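Local coordinates for flagellar protein FlgA (Thermotoga maritima, PDB 3FRN) that probably acts in the periplasm as a chaperone for assembly of the P-ring of the flagellar basal body, at residues E93-P104 / D130-R140; V28-I36 / D48-E56. All blocks are in the same frame, centred on the assembly; numbering follows the deposited sequence. Where two conformers were deposited one is given.

Interaction 1 of 2, residues E93-P104 / D130-R140; sequences EAFVVKTFGTLP and DTYVTLNMLLR
Ala94, Val96 and Thr99 meet Met137 and Leu135 on the buried side of two antiparallel strands. Met137 is bent at its last torsion (chi3 78°), which brings CE back to 3.7 Å from Ala94 CB and up against Val96 CG1. Further along, Thr99 CG2 lies against Leu135 CD2. Helix 74-87 packs on this face through Phe80 and Val79. The pairing is regular until Val97 and Lys98, which both face Asn136 in a classic beta bulge. Val97 N gives a nearly straight bond to Asn136 O (2.8 Å, 171° at the hydrogen), and Asn136 N returns one to Lys98 O. Both strands belong to the antiparallel sheet of the HotDog-like region. The other face is mixed: Asn136 and Phe95 are buried, while Glu93 and Phe100 are exposed. The amide of Asn136 sits at the edge of the Phe100 ring, ND2 3.6 Å from CE1, with amide and ring planes 72° apart. Lys98, bent at chi3 and chi4, brings NZ to 3.6 Å from Asn136 OD1, too far to be called a bond. Cutting Asn136 back to an alanine would probably take the amide from the Phe100 edge and remove the oxygen near Lys98 NZ. Tyr132 lays one ring face over Gly101 CA in a close CH-pi contact; a CB on Gly101 would clash with Tyr132 O. Beyond it, the Thr102 N to Tyr132 O bond is weak. At the Glu93 end the contact loosens: Arg140 CD touches Phe95 CE2, but water lies between Arg140 NH1 and Glu93 OE2.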
loop_
_atom_site.group_PDB
_atom_site.type_symbol
_atom_site.label_atom_id
_atom_site.label_comp_id
_atom_site.label_asym_id
_atom_site.label_seq_id
_atom_site.Cartn_x
_atom_site.Cartn_y
_atom_site.Cartn_z
ATOM N N GLU A 93 6.573 5.584 3.744
ATOM C CA GLU A 93 7.112 5.835 5.067
ATOM C C GLU A 93 7.860 4.580 5.495
ATOM O O GLU A 93 7.453 3.470 5.144
ATOM C CB GLU A 93 6.000 6.132 6.067
ATOM C CG GLU A 93 5.412 7.533 5.978
ATOM C CD GLU A 93 4.524 7.884 7.176
ATOM O OE1 GLU A 93 4.779 8.930 7.811
ATOM O OE2 GLU A 93 3.579 7.120 7.492
ATOM N N ALA A 94 8.956 4.765 6.234
ATOM C CA ALA A 94 9.662 3.654 6.887
ATOM C C ALA A 94 9.954 3.954 8.365
ATOM O O ALA A 94 10.279 5.083 8.741
ATOM C CB ALA A 94 10.944 3.288 6.132
ATOM N N PHE A 95 9.807 2.926 9.192
ATOM C CA PHE A 95 9.960 3.024 10.632
ATOM C C PHE A 95 10.923 1.933 11.047
ATOM O O PHE A 95 10.726 0.769 10.686
ATOM C CB PHE A 95 8.614 2.767 11.342
ATOM C CG PHE A 95 7.593 3.829 11.102
ATOM C CD1 PHE A 95 7.606 5.000 11.847
ATOM C CD2 PHE A 95 6.616 3.666 10.126
ATOM C CE1 PHE A 95 6.664 5.995 11.618
ATOM C CE2 PHE A 95 5.679 4.657 9.889
ATOM C CZ PHE A 95 5.704 5.827 10.636
ATOM N N VAL A 96 11.955 2.281 11.808
ATOM C CA VAL A 96 12.809 1.216 12.316
ATOM C C VAL A 96 12.158 0.546 13.529
ATOM O O VAL A 96 11.666 1.232 14.439
ATOM C CB VAL A 96 14.315 1.642 12.478
ATOM C CG1 VAL A 96 14.553 3.168 12.234
ATOM C CG2 VAL A 96 14.880 1.182 13.779
ATOM N N VAL A 97 12.113 -0.787 13.520
ATOM C CA VAL A 97 11.399 -1.535 14.561
ATOM C C VAL A 97 12.323 -2.450 15.365
ATOM O O VAL A 97 11.924 -3.003 16.390
ATOM C CB VAL A 97 10.201 -2.370 13.997
ATOM C CG1 VAL A 97 8.996 -1.474 13.645
ATOM C CG2 VAL A 97 10.631 -3.250 12.825
ATOM N N LYS A 98 13.549 -2.611 14.879
ATOM C CA LYS A 98 14.595 -3.345 15.566
ATOM C C LYS A 98 15.912 -2.748 15.072
ATOM O O LYS A 98 16.028 -2.402 13.903
ATOM C CB LYS A 98 14.508 -4.831 15.205
ATOM C CG LYS A 98 14.450 -5.795 16.395
ATOM C CD LYS A 98 14.403 -7.268 15.966
ATOM C CE LYS A 98 13.027 -7.724 15.445
ATOM N NZ LYS A 98 12.767 -7.407 14.000
ATOM N N THR A 99 16.889 -2.588 15.962
ATOM C CA THR A 99 18.271 -2.322 15.539
ATOM C C THR A 99 19.247 -3.334 16.134
ATOM O O THR A 99 19.028 -3.827 17.232
ATOM C CB THR A 99 18.743 -0.935 15.963
ATOM O OG1 THR A 99 18.806 -0.874 17.387
ATOM C CG2 THR A 99 17.791 0.124 15.463
ATOM N N PHE A 100 20.324 -3.625 15.407
ATOM C CA PHE A 100 21.436 -4.420 15.915
ATOM C C PHE A 100 22.751 -3.699 15.658
ATOM O O PHE A 100 22.884 -2.972 14.677
ATOM C CB PHE A 100 21.478 -5.791 15.239
ATOM C CG PHE A 100 20.135 -6.435 15.103
ATOM C CD1 PHE A 100 19.418 -6.326 13.915
ATOM C CD2 PHE A 100 19.578 -7.139 16.163
ATOM C CE1 PHE A 100 18.172 -6.918 13.785
ATOM C CE2 PHE A 100 18.330 -7.733 16.043
ATOM C CZ PHE A 100 17.629 -7.627 14.849
ATOM N N GLY A 101 23.724 -3.914 16.540
ATOM C CA GLY A 101 25.049 -3.303 16.409
ATOM C C GLY A 101 25.445 -2.410 17.570
ATOM O O GLY A 101 24.984 -2.596 18.700
ATOM N N THR A 102 26.303 -1.436 17.287
ATOM C CA THR A 102 26.686 -0.428 18.271
ATOM C C THR A 102 26.398 0.973 17.749
ATOM O O THR A 102 26.279 1.179 16.540
ATOM C CB THR A 102 28.176 -0.550 18.680
ATOM O OG1 THR A 102 28.933 -1.139 17.612
ATOM C CG2 THR A 102 28.309 -1.435 19.907
ATOM N N LEU A 103 26.259 1.931 18.659
ATOM C CA LEU A 103 26.161 3.327 18.258
ATOM C C LEU A 103 27.508 3.742 17.661
ATOM O O LEU A 103 28.550 3.597 18.307
ATOM C CB LEU A 103 25.790 4.214 19.454
ATOM C CG LEU A 103 25.808 5.730 19.238
ATOM C CD1 LEU A 103 24.625 6.190 18.382
ATOM C CD2 LEU A 103 25.821 6.452 20.571
ATOM N N PRO A 104 27.497 4.213 16.404
ATOM C CA PRO A 104 28.714 4.711 15.777
ATOM C C PRO A 104 29.165 6.063 16.329
ATOM O O PRO A 104 28.369 6.794 16.913
ATOM C CB PRO A 104 28.325 4.825 14.300
ATOM C CG PRO A 104 26.862 4.990 14.298
ATOM C CD PRO A 104 26.338 4.258 15.492
ATOM N N ASP A 130 33.964 2.983 12.063
ATOM C CA ASP A 130 34.218 2.365 13.366
ATOM C C ASP A 130 33.404 1.103 13.687
ATOM O O ASP A 130 33.890 0.227 14.402
ATOM C CB ASP A 130 34.102 3.398 14.504
ATOM C CG ASP A 130 32.683 3.937 14.694
ATOM O OD1 ASP A 130 32.325 4.229 15.854
ATOM O OD2 ASP A 130 31.929 4.088 13.707
ATOM N N THR A 131 32.191 0.998 13.147
ATOM C CA THR A 131 31.254 -0.055 13.561
ATOM C C THR A 131 30.156 -0.327 12.514
ATOM O O THR A 131 30.223 0.172 11.384
ATOM C CB THR A 131 30.628 0.280 14.952
ATOM O OG1 THR A 131 29.986 -0.872 15.491
ATOM C CG2 THR A 131 29.614 1.405 14.847
ATOM N N TYR A 132 29.151 -1.113 12.904
ATOM C CA TYR A 132 28.062 -1.525 12.022
ATOM C C TYR A 132 26.704 -1.326 12.708
ATOM O O TYR A 132 26.566 -1.614 13.898
ATOM C CB TYR A 132 28.239 -3.009 11.642
ATOM C CG TYR A 132 27.756 -3.974 12.716
ATOM C CD1 TYR A 132 26.493 -4.567 12.635
ATOM C CD2 TYR A 132 28.545 -4.258 13.832
ATOM C CE1 TYR A 132 26.038 -5.428 13.629
ATOM C CE2 TYR A 132 28.098 -5.118 14.831
ATOM C CZ TYR A 132 26.848 -5.706 14.721
ATOM O OH TYR A 132 26.401 -6.562 15.708
ATOM N N VAL A 133 25.710 -0.819 11.971
ATOM C CA VAL A 133 24.313 -0.840 12.435
ATOM C C VAL A 133 23.379 -1.530 11.423
ATOM O O VAL A 133 23.377 -1.185 10.244
ATOM C CB VAL A 133 23.778 0.584 12.737
ATOM C CG1 VAL A 133 22.398 0.532 13.382
ATOM C CG2 VAL A 133 24.735 1.344 13.630
ATOM N N THR A 134 22.604 -2.514 11.884
ATOM C CA THR A 134 21.474 -3.052 11.105
ATOM C C THR A 134 20.133 -2.483 11.639
ATOM O O THR A 134 19.831 -2.573 12.837
ATOM C CB THR A 134 21.468 -4.594 11.085
ATOM O OG1 THR A 134 22.815 -5.072 10.967
ATOM C CG2 THR A 134 20.629 -5.161 9.903
ATOM N N LEU A 135 19.360 -1.855 10.757
ATOM C CA LEU A 135 18.025 -1.381 11.115
ATOM C C LEU A 135 17.028 -2.244 10.379
ATOM O O LEU A 135 17.090 -2.347 9.148
ATOM C CB LEU A 135 17.788 0.056 10.661
ATOM C CG LEU A 135 18.855 1.140 10.752
ATOM C CD1 LEU A 135 18.458 2.254 9.809
ATOM C CD2 LEU A 135 18.954 1.661 12.161
ATOM N N ASN A 136 16.116 -2.866 11.125
ATOM C CA ASN A 136 14.987 -3.553 10.513
ATOM C C ASN A 136 13.876 -2.527 10.383
ATOM O O ASN A 136 13.437 -1.928 11.375
ATOM C CB ASN A 136 14.568 -4.790 11.314
ATOM C CG ASN A 136 15.567 -5.934 11.190
ATOM O OD1 ASN A 136 15.240 -7.090 11.454
ATOM N ND2 ASN A 136 16.789 -5.616 10.781
ATOM N N MET A 137 13.479 -2.270 9.141
ATOM C CA MET A 137 12.566 -1.176 8.855
ATOM C C MET A 137 11.243 -1.675 8.254
ATOM O O MET A 137 11.231 -2.422 7.275
ATOM C CB MET A 137 13.262 -0.108 7.980
ATOM C CG MET A 137 14.462 0.605 8.702
ATOM S SD MET A 137 15.113 2.111 7.934
ATOM C CE MET A 137 13.900 3.318 8.407
ATOM N N LEU A 138 10.139 -1.286 8.887
ATOM C CA LEU A 138 8.802 -1.596 8.401
ATOM C C LEU A 138 8.354 -0.498 7.443
ATOM O O LEU A 138 8.402 0.692 7.771
ATOM C CB LEU A 138 7.818 -1.736 9.567
ATOM C CG LEU A 138 6.343 -2.090 9.329
ATOM C CD1 LEU A 138 6.126 -3.543 8.923
ATOM C CD2 LEU A 138 5.572 -1.792 10.593
ATOM N N LEU A 139 7.934 -0.919 6.257
ATOM C CA LEU A 139 7.501 -0.008 5.217
ATOM C C LEU A 139 5.984 0.168 5.233
ATOM O O LEU A 139 5.239 -0.805 5.317
ATOM C CB LEU A 139 7.957 -0.523 3.847
ATOM C CG LEU A 139 9.302 -0.067 3.278
ATOM C CD1 LEU A 139 10.476 -0.497 4.150
ATOM C CD2 LEU A 139 9.466 -0.587 1.859
ATOM N N ARG A 140 5.544 1.420 5.142
ATOM C CA ARG A 140 4.124 1.765 5.099
ATOM C C ARG A 140 3.852 2.758 3.984
ATOM O O ARG A 140 4.614 3.703 3.786
ATOM C CB ARG A 140 3.684 2.422 6.409
ATOM C CG ARG A 140 3.455 1.475 7.564
ATOM C CD ARG A 140 2.964 2.238 8.787
ATOM N NE ARG A 140 2.596 1.349 9.890
ATOM C CZ ARG A 140 2.349 1.755 11.133
ATOM N NH1 ARG A 140 2.430 3.043 11.450
ATOM N NH2 ARG A 140 2.022 0.870 12.067
HETATM O O HOH W 1 1.660 5.212 9.561
HETATM O O HOH W 2 2.867 6.250 4.230
HETATM O O HOH W 3 31.839 3.393 18.106
#

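Interaction 2 of 2, residues V28-I36 / D48-E56; sequences VESEKNLMI and DLLRTKFPE
Leu34 CD1 reaches into the angle between Lys53 and Phe54 at the end of helix 47-53. It lies 3.6 Å from Lys53 CG and 3.7 Å from Phe54 CE2, and the Leu34 and Phe54 side chains cross at about a right angle. CG of Leu34 stands opposite the backbone N (chi1 -170°), which carries the branch to the helix. Beside it, Met35 CE rests 3.8 Å from Leu49 CD2. Lys32 also runs past Phe54, in the opposite direction, with CG 3.8 Å from ring atom CE1. Lys53 bends at chi2 (-78°), and its NZ makes a weak hydrogen bond of 3.3 Å to Asn33 O.

The helix sets the spacing of these groups. Lys53 N and Phe54 N bond back to Leu49 O and Leu50 O, and Phe54 is the first residue to leave helical angles. Lys53 CB lies over one face of the Phe54 ring, and Leu50 CD2 meets its edge. Further out, Leu18 of strand 16-18 pairs with Leu34 and Met35 through the backbone, while Phe59 of strand 58-60 packs on Leu50 and Phe54. This joins the loop and short strand to the helix within the FlgA N-terminal region. With one weak polar bond across it, the contact rests mainly on apolar packing. The two lysine chains touch through their carbons, but Lys32 NZ and Lys53 NZ stay 5.9 Å apart, so charge probably adds little.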
loop_
_atom_site.group_PDB
_atom_site.type_symbol
_atom_site.label_atom_id
_atom_site.label_comp_id
_atom_site.label_asym_id
_atom_site.label_seq_id
_atom_site.Cartn_x
_atom_site.Cartn_y
_atom_site.Cartn_z
ATOM N N VAL A 28 11.815 4.617 35.515
ATOM C CA VAL A 28 12.411 3.294 35.657
ATOM C C VAL A 28 13.923 3.427 35.498
ATOM O O VAL A 28 14.401 4.209 34.675
ATOM C CB VAL A 28 11.884 2.295 34.592
ATOM C CG1 VAL A 28 12.112 0.850 35.053
ATOM C CG2 VAL A 28 10.403 2.538 34.276
ATOM N N GLU A 29 14.676 2.682 36.300
ATOM C CA GLU A 29 16.116 2.606 36.101
ATOM C C GLU A 29 16.449 1.365 35.275
ATOM O O GLU A 29 16.087 0.246 35.642
ATOM C CB GLU A 29 16.893 2.644 37.433
ATOM C CG GLU A 29 16.399 1.706 38.543
ATOM C CD GLU A 29 15.394 2.360 39.485
ATOM O OE1 GLU A 29 15.769 2.683 40.635
ATOM O OE2 GLU A 29 14.229 2.551 39.076
ATOM N N SER A 30 17.103 1.579 34.139
ATOM C CA SER A 30 17.533 0.483 33.275
ATOM C C SER A 30 18.694 0.908 32.395
ATOM O O SER A 30 18.740 2.039 31.903
ATOM C CB SER A 30 16.391 -0.035 32.399
ATOM O OG SER A 30 16.816 -1.177 31.676
ATOM N N GLU A 31 19.621 -0.022 32.192
ATOM C CA GLU A 31 20.874 0.273 31.520
ATOM C C GLU A 31 21.019 -0.523 30.223
ATOM O O GLU A 31 22.047 -0.435 29.550
ATOM C CB GLU A 31 22.048 -0.014 32.465
ATOM C CG GLU A 31 23.273 0.866 32.240
ATOM C CD GLU A 31 22.991 2.340 32.479
ATOM O OE1 GLU A 31 23.036 3.117 31.498
ATOM O OE2 GLU A 31 22.717 2.715 33.642
ATOM N N LYS A 32 19.991 -1.290 29.868
ATOM C CA LYS A 32 20.066 -2.098 28.654
ATOM C C LYS A 32 19.647 -1.320 27.407
ATOM O O LYS A 32 18.684 -0.546 27.427
ATOM C CB LYS A 32 19.307 -3.423 28.795
ATOM C CG LYS A 32 17.942 -3.488 28.148
ATOM C CD LYS A 32 17.720 -4.850 27.502
ATOM C CE LYS A 32 17.830 -5.981 28.517
ATOM N NZ LYS A 32 17.893 -7.315 27.860
ATOM N N ASN A 33 20.407 -1.532 26.335
ATOM C CA ASN A 33 20.191 -0.877 25.047
ATOM C C ASN A 33 18.954 -1.438 24.354
ATOM O O ASN A 33 18.870 -2.634 24.078
ATOM C CB ASN A 33 21.455 -1.021 24.177
ATOM C CG ASN A 33 21.213 -0.721 22.691
ATOM O OD1 ASN A 33 21.673 -1.465 21.824
ATOM N ND2 ASN A 33 20.511 0.370 22.395
ATOM N N LEU A 34 17.988 -0.562 24.101
ATOM C CA LEU A 34 16.750 -0.955 23.448
ATOM C C LEU A 34 16.858 -0.742 21.942
ATOM O O LEU A 34 16.590 -1.654 21.159
ATOM C CB LEU A 34 15.573 -0.162 24.026
ATOM C CG LEU A 34 14.125 -0.533 23.694
ATOM C CD1 LEU A 34 13.788 -1.926 24.183
ATOM C CD2 LEU A 34 13.195 0.474 24.330
ATOM N N MET A 35 17.248 0.468 21.547
ATOM C CA MET A 35 17.423 0.825 20.139
ATOM C C MET A 35 18.654 1.712 19.981
ATOM O O MET A 35 19.044 2.410 20.918
ATOM C CB MET A 35 16.201 1.597 19.607
ATOM C CG MET A 35 14.856 0.861 19.649
ATOM S SD MET A 35 14.261 0.197 18.078
ATOM C CE MET A 35 12.588 0.789 18.152
ATOM N N ILE A 36 19.264 1.657 18.797
ATOM C CA ILE A 36 20.327 2.580 18.403
ATOM C C ILE A 36 19.671 3.707 17.625
ATOM O O ILE A 36 19.166 3.485 16.538
ATOM C CB ILE A 36 21.387 1.887 17.491
ATOM C CG1 ILE A 36 21.958 0.634 18.164
ATOM C CG2 ILE A 36 22.511 2.854 17.108
ATOM C CD1 ILE A 36 22.589 0.891 19.517
ATOM N N ASP A 48 6.174 -6.427 20.525
ATOM C CA ASP A 48 7.000 -7.597 20.229
ATOM C C ASP A 48 8.469 -7.339 20.581
ATOM O O ASP A 48 9.181 -8.254 20.988
ATOM C CB ASP A 48 6.861 -7.994 18.759
ATOM C CG ASP A 48 7.157 -9.470 18.512
ATOM O OD1 ASP A 48 7.593 -9.791 17.384
ATOM O OD2 ASP A 48 6.945 -10.307 19.428
ATOM N N LEU A 49 8.913 -6.094 20.424
ATOM C CA LEU A 49 10.242 -5.693 20.882
ATOM C C LEU A 49 10.303 -5.732 22.406
ATOM O O LEU A 49 11.259 -6.257 22.990
ATOM C CB LEU A 49 10.601 -4.292 20.376
ATOM C CG LEU A 49 12.067 -3.889 20.579
ATOM C CD1 LEU A 49 12.989 -4.800 19.774
ATOM C CD2 LEU A 49 12.302 -2.443 20.220
ATOM N N LEU A 50 9.261 -5.207 23.044
ATOM C CA LEU A 50 9.224 -5.137 24.498
ATOM C C LEU A 50 9.082 -6.507 25.142
ATOM O O LEU A 50 9.629 -6.734 26.218
ATOM C CB LEU A 50 8.132 -4.172 24.977
ATOM C CG LEU A 50 8.389 -2.686 24.665
ATOM C CD1 LEU A 50 7.122 -1.840 24.839
ATOM C CD2 LEU A 50 9.537 -2.124 25.512
ATOM N N ARG A 51 8.372 -7.420 24.479
ATOM C CA ARG A 51 8.220 -8.799 24.973
ATOM C C ARG A 51 9.567 -9.528 24.913
ATOM O O ARG A 51 9.855 -10.383 25.746
ATOM C CB ARG A 51 7.148 -9.559 24.169
ATOM C CG ARG A 51 6.882 -11.005 24.639
ATOM C CD ARG A 51 6.018 -11.780 23.621
ATOM N NE ARG A 51 5.884 -13.225 23.957
ATOM C CZ ARG A 51 5.341 -14.147 23.141
ATOM N NH1 ARG A 51 4.879 -13.783 21.935
ATOM N NH2 ARG A 51 5.261 -15.437 23.522
ATOM N N THR A 52 10.393 -9.168 23.932
ATOM C CA THR A 52 11.725 -9.751 23.766
ATOM C C THR A 52 12.728 -9.200 24.779
ATOM O O THR A 52 13.440 -9.968 25.438
ATOM C CB THR A 52 12.279 -9.502 22.350
ATOM O OG1 THR A 52 11.250 -9.732 21.383
ATOM C CG2 THR A 52 13.457 -10.430 22.063
ATOM N N LYS A 53 12.785 -7.875 24.891
ATOM C CA LYS A 53 13.740 -7.204 25.768
ATOM C C LYS A 53 13.361 -7.347 27.234
ATOM O O LYS A 53 14.180 -7.763 28.058
ATOM C CB LYS A 53 13.859 -5.721 25.401
ATOM C CG LYS A 53 14.357 -5.456 23.990
ATOM C CD LYS A 53 15.858 -5.632 23.850
ATOM C CE LYS A 53 16.360 -4.930 22.588
ATOM N NZ LYS A 53 17.794 -5.232 22.349
ATOM N N PHE A 54 12.112 -7.019 27.557
ATOM C CA PHE A 54 11.621 -7.144 28.933
ATOM C C PHE A 54 10.383 -8.040 29.012
ATOM O O PHE A 54 9.261 -7.539 29.092
ATOM C CB PHE A 54 11.302 -5.762 29.519
ATOM C CG PHE A 54 12.251 -4.683 29.081
ATOM C CD1 PHE A 54 13.484 -4.533 29.703
ATOM C CD2 PHE A 54 11.910 -3.816 28.046
ATOM C CE1 PHE A 54 14.364 -3.541 29.303
ATOM C CE2 PHE A 54 12.783 -2.819 27.633
ATOM C CZ PHE A 54 14.012 -2.678 28.263
ATOM N N PRO A 55 10.579 -9.372 28.993
ATOM C CA PRO A 55 9.455 -10.306 29.067
ATOM C C PRO A 55 8.842 -10.395 30.462
ATOM O O PRO A 55 7.774 -10.984 30.632
ATOM C CB PRO A 55 10.100 -11.644 28.704
ATOM C CG PRO A 55 11.509 -11.506 29.143
ATOM C CD PRO A 55 11.870 -10.077 28.884
ATOM N N GLU A 56 9.525 -9.815 31.445
ATOM C CA GLU A 56 9.108 -9.875 32.842
ATOM C C GLU A 56 8.112 -8.775 33.210
ATOM O O GLU A 56 7.426 -8.874 34.226
ATOM C CB GLU A 56 10.328 -9.842 33.777
ATOM C CG GLU A 56 11.343 -8.723 33.495
ATOM C CD GLU A 56 12.353 -9.071 32.405
ATOM O OE1 GLU A 56 12.559 -10.272 32.131
ATOM O OE2 GLU A 56 12.946 -8.141 31.823
#

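Interaction 1 is strand pairing, held by backbone hydrogen bonds, with one bulge. Interaction 2 joins a loop and strand end to a helix, almost wholly through side chains. The first buries 1098 Å² and the second 385 Å². Each has a buried apolar part and a more exposed margin. One lies in the HotDog-like part of FlgA and the other in the N-terminal part, but their centres are about 16 Å apart and they touch. Thr99 OG1 probably hydrogen-bonds Ile36 N at 2.9 Å, and Lys98 CG packs on Leu49 CD1. Strand 42-45 bridges both: its backbone bonds to Val96, and Tyr43 touches Val96, Thr99 and Met35.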